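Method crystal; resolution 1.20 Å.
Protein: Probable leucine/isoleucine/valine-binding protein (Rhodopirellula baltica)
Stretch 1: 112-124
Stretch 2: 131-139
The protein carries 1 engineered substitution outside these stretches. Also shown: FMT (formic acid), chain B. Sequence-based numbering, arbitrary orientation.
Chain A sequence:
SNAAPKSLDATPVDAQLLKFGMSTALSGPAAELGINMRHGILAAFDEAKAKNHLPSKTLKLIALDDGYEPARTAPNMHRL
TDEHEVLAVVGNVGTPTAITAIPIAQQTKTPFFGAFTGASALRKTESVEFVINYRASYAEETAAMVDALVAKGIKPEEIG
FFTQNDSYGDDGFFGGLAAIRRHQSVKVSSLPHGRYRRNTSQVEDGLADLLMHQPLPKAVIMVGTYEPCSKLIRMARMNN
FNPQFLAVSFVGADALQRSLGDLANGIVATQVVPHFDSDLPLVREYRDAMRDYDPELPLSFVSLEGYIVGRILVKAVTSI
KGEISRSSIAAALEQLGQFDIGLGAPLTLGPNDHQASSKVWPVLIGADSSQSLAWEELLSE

Stretch 1 (112-124) FFGAFTGASALRK
Stretch 2 131-139: VINYRASYA

Residues 112-124 and 131-139 run side by side and bury 828 Å² between them. They begin as a short parallel sheet. Phe112 pairs with Val131 (CA to CA 4.8 Å) and Phe113 with Ile132 (CA to CA 4.9 Å). Ile132 N donates to Phe112 O at 3.0 Å, and Gly114 N donates to Ile132 O at 2.9 Å. Phe112 (chi1 t) and Val131 (chi1 t) lie on one face of the sheet, with Phe112 CB 4.2 Å from Val131 CG2. Phe113 (t) and Ile132 (m, t) lie on the other, with Phe113 CD1 3.9 Å from Ile132 CG2. Apolar side chains suit both buried faces.

Gly114 ends the pairing at phi/psi 71/31, a region that favours glycine. Both stretches then continue as loops, with water between them. Water 1 accepts from Ala115 N at 3.0 Å and lies 2.9 Å from Asn133 OD1. Water 3 accepts from Arg123 NH2 at 2.9 Å.

Asn133 (m, chi2 -64°) starts away from the first stretch, but its amide comes back. Asn133 ND2 donates to Leu122 O at 3.0 Å. Leu122 (m, p) lies in a short 3-10 segment and sets its CB 3.8 Å from Val131 CG1.

Arg123 (m, t, t, chi4 80°) reaches back over its own loop. Its NH1 donates to Thr117 O and to Ala119 O, each at 3.0 Å. Its NH2 crosses to Arg135 O at 2.9 Å. Asn133 CG lies over one guanidinium face and Ser137 CA over the opposite one. The long side chain thus ties the loop together and joins it to the second stretch.

Arg135 points toward the first stretch with chi1 p, chi2 144° between wells, chi3 p and chi4 -167°. It is buried. Its CZ sits 4.5 Å from the centroid of the Phe116 ring, 16° off the normal, a cation-pi contact. Phe116 (t, chi2 -93°) turns that face to the charge, although its CB points away. All three Arg135 side-chain nitrogens are hydrogen-bonded elsewhere in the structure.

Gly118 (-93/18) is 4.0 Å from Ser137, CA to CA. Its O accepts from Tyr138 N at 2.9 Å, and its CA lies 3.6 Å from the Tyr138 ring centroid, over the face. An ideal CB on Gly118 would be 2.7 Å from Tyr138 N, a clash, so the close approach depends on glycine. Ser137 (p) caps the helix that begins at Tyr138. Tyr138 (m, chi2 -42°) donates from OH to formic acid O1 at 2.6 Å. Thr117 (t) points away from the second stretch, and its OG1 accepts from Ala119 N at 3.0 Å.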

# COMPACT_ATOMS: atom_id res chain seq x y z
N PHE A 112 6.92 -11.10 8.25
CA PHE A 112 6.33 -10.64 7.00
C PHE A 112 5.92 -9.19 7.29
O PHE A 112 4.85 -8.93 7.87
CB PHE A 112 5.12 -11.53 6.66
CG PHE A 112 4.57 -11.32 5.27
CD1 PHE A 112 5.14 -11.97 4.18
CD2 PHE A 112 3.49 -10.49 5.06
CE1 PHE A 112 4.63 -11.78 2.91
CE2 PHE A 112 2.98 -10.31 3.78
CZ PHE A 112 3.55 -10.96 2.71
N PHE A 113 6.81 -8.26 6.96
CA PHE A 113 6.74 -6.90 7.49
C PHE A 113 6.49 -5.85 6.43
O PHE A 113 7.16 -5.83 5.39
CB PHE A 113 8.04 -6.55 8.25
CG PHE A 113 8.08 -5.13 8.71
CD1 PHE A 113 7.17 -4.68 9.65
CD2 PHE A 113 9.00 -4.22 8.20
CE1 PHE A 113 7.16 -3.37 10.07
CE2 PHE A 113 9.01 -2.90 8.62
CZ PHE A 113 8.08 -2.47 9.55
N GLY A 114 5.51 -4.98 6.68
CA GLY A 114 5.29 -3.82 5.84
C GLY A 114 4.72 -4.10 4.47
O GLY A 114 4.99 -3.36 3.52
N ALA A 115 3.93 -5.16 4.35
CA ALA A 115 3.33 -5.49 3.06
C ALA A 115 2.46 -4.35 2.51
O ALA A 115 1.69 -3.73 3.25
CB ALA A 115 2.54 -6.77 3.18
N PHE A 116 2.60 -4.08 1.22
CA PHE A 116 1.81 -3.06 0.53
C PHE A 116 0.44 -3.65 0.22
O PHE A 116 0.17 -4.15 -0.88
CB PHE A 116 2.58 -2.61 -0.72
CG PHE A 116 1.97 -1.45 -1.48
CD1 PHE A 116 1.10 -1.67 -2.54
CD2 PHE A 116 2.32 -0.14 -1.18
CE1 PHE A 116 0.57 -0.62 -3.26
CE2 PHE A 116 1.79 0.93 -1.91
CZ PHE A 116 0.92 0.68 -2.95
N THR A 117 -0.40 -3.64 1.24
CA THR A 117 -1.77 -4.14 1.17
C THR A 117 -2.47 -3.82 2.48
O THR A 117 -1.93 -4.09 3.55
CB THR A 117 -1.91 -5.68 0.91
OG1 THR A 117 -3.18 -6.12 1.42
CG2 THR A 117 -0.79 -6.48 1.58
N GLY A 118 -3.66 -3.24 2.38
CA GLY A 118 -4.47 -2.94 3.54
C GLY A 118 -5.48 -4.00 3.92
O GLY A 118 -6.41 -3.71 4.66
N ALA A 119 -5.29 -5.23 3.43
CA ALA A 119 -6.32 -6.24 3.60
C ALA A 119 -6.50 -6.67 5.05
O ALA A 119 -5.54 -6.79 5.82
CB ALA A 119 -6.01 -7.45 2.75
N SER A 120 -7.73 -6.96 5.38
CA SER A 120 -8.05 -7.40 6.72
C SER A 120 -7.40 -8.76 7.03
O SER A 120 -7.17 -9.06 8.20
CB SER A 120 -9.56 -7.46 6.92
OG SER A 120 -10.16 -8.43 6.09
N ALA A 121 -7.10 -9.55 6.01
CA ALA A 121 -6.45 -10.85 6.22
C ALA A 121 -5.11 -10.73 6.94
O ALA A 121 -4.70 -11.65 7.65
CB ALA A 121 -6.28 -11.59 4.90
N LEU A 122 -4.44 -9.59 6.78
CA LEU A 122 -3.16 -9.37 7.44
C LEU A 122 -3.32 -8.79 8.85
O LEU A 122 -2.32 -8.55 9.54
CB LEU A 122 -2.30 -8.41 6.63
CG LEU A 122 -1.71 -8.97 5.33
CD1 LEU A 122 -2.70 -8.93 4.17
CD2 LEU A 122 -0.48 -8.20 4.95
N ARG A 123 -4.56 -8.59 9.27
CA ARG A 123 -4.86 -7.75 10.43
C ARG A 123 -5.79 -8.44 11.43
O ARG A 123 -6.39 -7.79 12.27
CB ARG A 123 -5.47 -6.43 9.94
CG ARG A 123 -4.46 -5.56 9.23
CD ARG A 123 -5.09 -4.48 8.36
NE ARG A 123 -4.04 -3.57 7.93
CZ ARG A 123 -3.20 -3.80 6.92
NH1 ARG A 123 -3.32 -4.87 6.14
NH2 ARG A 123 -2.23 -2.93 6.69
N LYS A 124 -5.89 -9.76 11.33
CA LYS A 124 -6.68 -10.53 12.28
C LYS A 124 -6.02 -10.51 13.66
O LYS A 124 -6.18 -9.56 14.42
CB LYS A 124 -6.84 -11.97 11.80
CG LYS A 124 -7.50 -12.11 10.45
CD LYS A 124 -7.43 -13.55 9.95
N VAL A 131 2.99 -11.58 10.90
CA VAL A 131 2.61 -10.50 10.01
C VAL A 131 2.52 -9.18 10.79
O VAL A 131 1.66 -9.03 11.68
CB VAL A 131 1.28 -10.79 9.30
CG1 VAL A 131 0.90 -9.64 8.38
CG2 VAL A 131 1.37 -12.09 8.52
N ILE A 132 3.41 -8.25 10.46
CA ILE A 132 3.50 -6.97 11.16
C ILE A 132 3.42 -5.87 10.12
O ILE A 132 4.15 -5.88 9.13
CB ILE A 132 4.80 -6.87 11.97
CG1 ILE A 132 4.85 -8.00 13.00
CG2 ILE A 132 4.90 -5.52 12.66
CD1 ILE A 132 6.06 -7.97 13.92
N ASN A 133 2.49 -4.95 10.34
CA ASN A 133 2.12 -3.95 9.35
C ASN A 133 2.48 -2.54 9.77
O ASN A 133 2.42 -2.20 10.95
CB ASN A 133 0.61 -4.01 9.10
CG ASN A 133 0.15 -5.40 8.72
OD1 ASN A 133 0.54 -5.92 7.68
ND2 ASN A 133 -0.69 -6.00 9.56
N TYR A 134 2.85 -1.71 8.79
CA TYR A 134 2.94 -0.27 8.98
C TYR A 134 1.58 0.41 8.73
O TYR A 134 1.08 1.16 9.57
CB TYR A 134 4.02 0.37 8.07
CG TYR A 134 3.70 1.83 7.82
CD1 TYR A 134 3.79 2.76 8.85
CD2 TYR A 134 3.21 2.26 6.60
CE1 TYR A 134 3.42 4.08 8.67
CE2 TYR A 134 2.83 3.58 6.40
CZ TYR A 134 2.94 4.49 7.44
OH TYR A 134 2.56 5.81 7.28
N ARG A 135 1.00 0.16 7.57
CA ARG A 135 -0.06 1.02 7.02
C ARG A 135 -1.45 0.77 7.57
O ARG A 135 -1.79 -0.34 7.98
CB ARG A 135 -0.10 0.91 5.50
CG ARG A 135 -0.30 -0.51 4.98
CD ARG A 135 -1.18 -0.59 3.74
NE ARG A 135 -0.54 0.02 2.58
CZ ARG A 135 -1.15 0.31 1.44
NH1 ARG A 135 -0.47 0.89 0.46
NH2 ARG A 135 -2.43 0.02 1.27
N ALA A 136 -2.25 1.83 7.54
CA ALA A 136 -3.68 1.74 7.77
C ALA A 136 -4.31 0.75 6.80
O ALA A 136 -3.73 0.42 5.75
CB ALA A 136 -4.32 3.11 7.61
N SER A 137 -5.50 0.29 7.14
CA SER A 137 -6.20 -0.76 6.40
C SER A 137 -7.18 -0.22 5.36
O SER A 137 -7.54 0.96 5.38
CB SER A 137 -6.97 -1.62 7.38
OG SER A 137 -8.09 -0.89 7.85
N TYR A 138 -7.64 -1.11 4.48
CA TYR A 138 -8.69 -0.73 3.53
C TYR A 138 -9.99 -0.39 4.27
O TYR A 138 -10.74 0.49 3.83
CB TYR A 138 -8.95 -1.80 2.46
CG TYR A 138 -7.76 -2.08 1.56
CD1 TYR A 138 -6.96 -1.05 1.07
CD2 TYR A 138 -7.44 -3.38 1.21
CE1 TYR A 138 -5.88 -1.31 0.24
CE2 TYR A 138 -6.36 -3.65 0.39
CZ TYR A 138 -5.58 -2.61 -0.08
OH TYR A 138 -4.47 -2.83 -0.86
N ALA A 139 -10.27 -1.09 5.37
CA ALA A 139 -11.44 -0.75 6.17
C ALA A 139 -11.35 0.70 6.65
O ALA A 139 -12.34 1.44 6.62
CB ALA A 139 -11.56 -1.69 7.36
C FMT B . -4.20 -5.35 -3.19
O1 FMT B . -4.25 -5.21 -1.96
O2 FMT B . -4.02 -6.43 -3.77
O HOH W 1 2.94 -7.04 6.48
O HOH W 2 2.37 -2.16 6.13
O HOH W 3 0.31 -4.00 5.70
O HOH W 4 -9.27 -3.81 5.69
O HOH W 5 -1.74 -8.87 12.21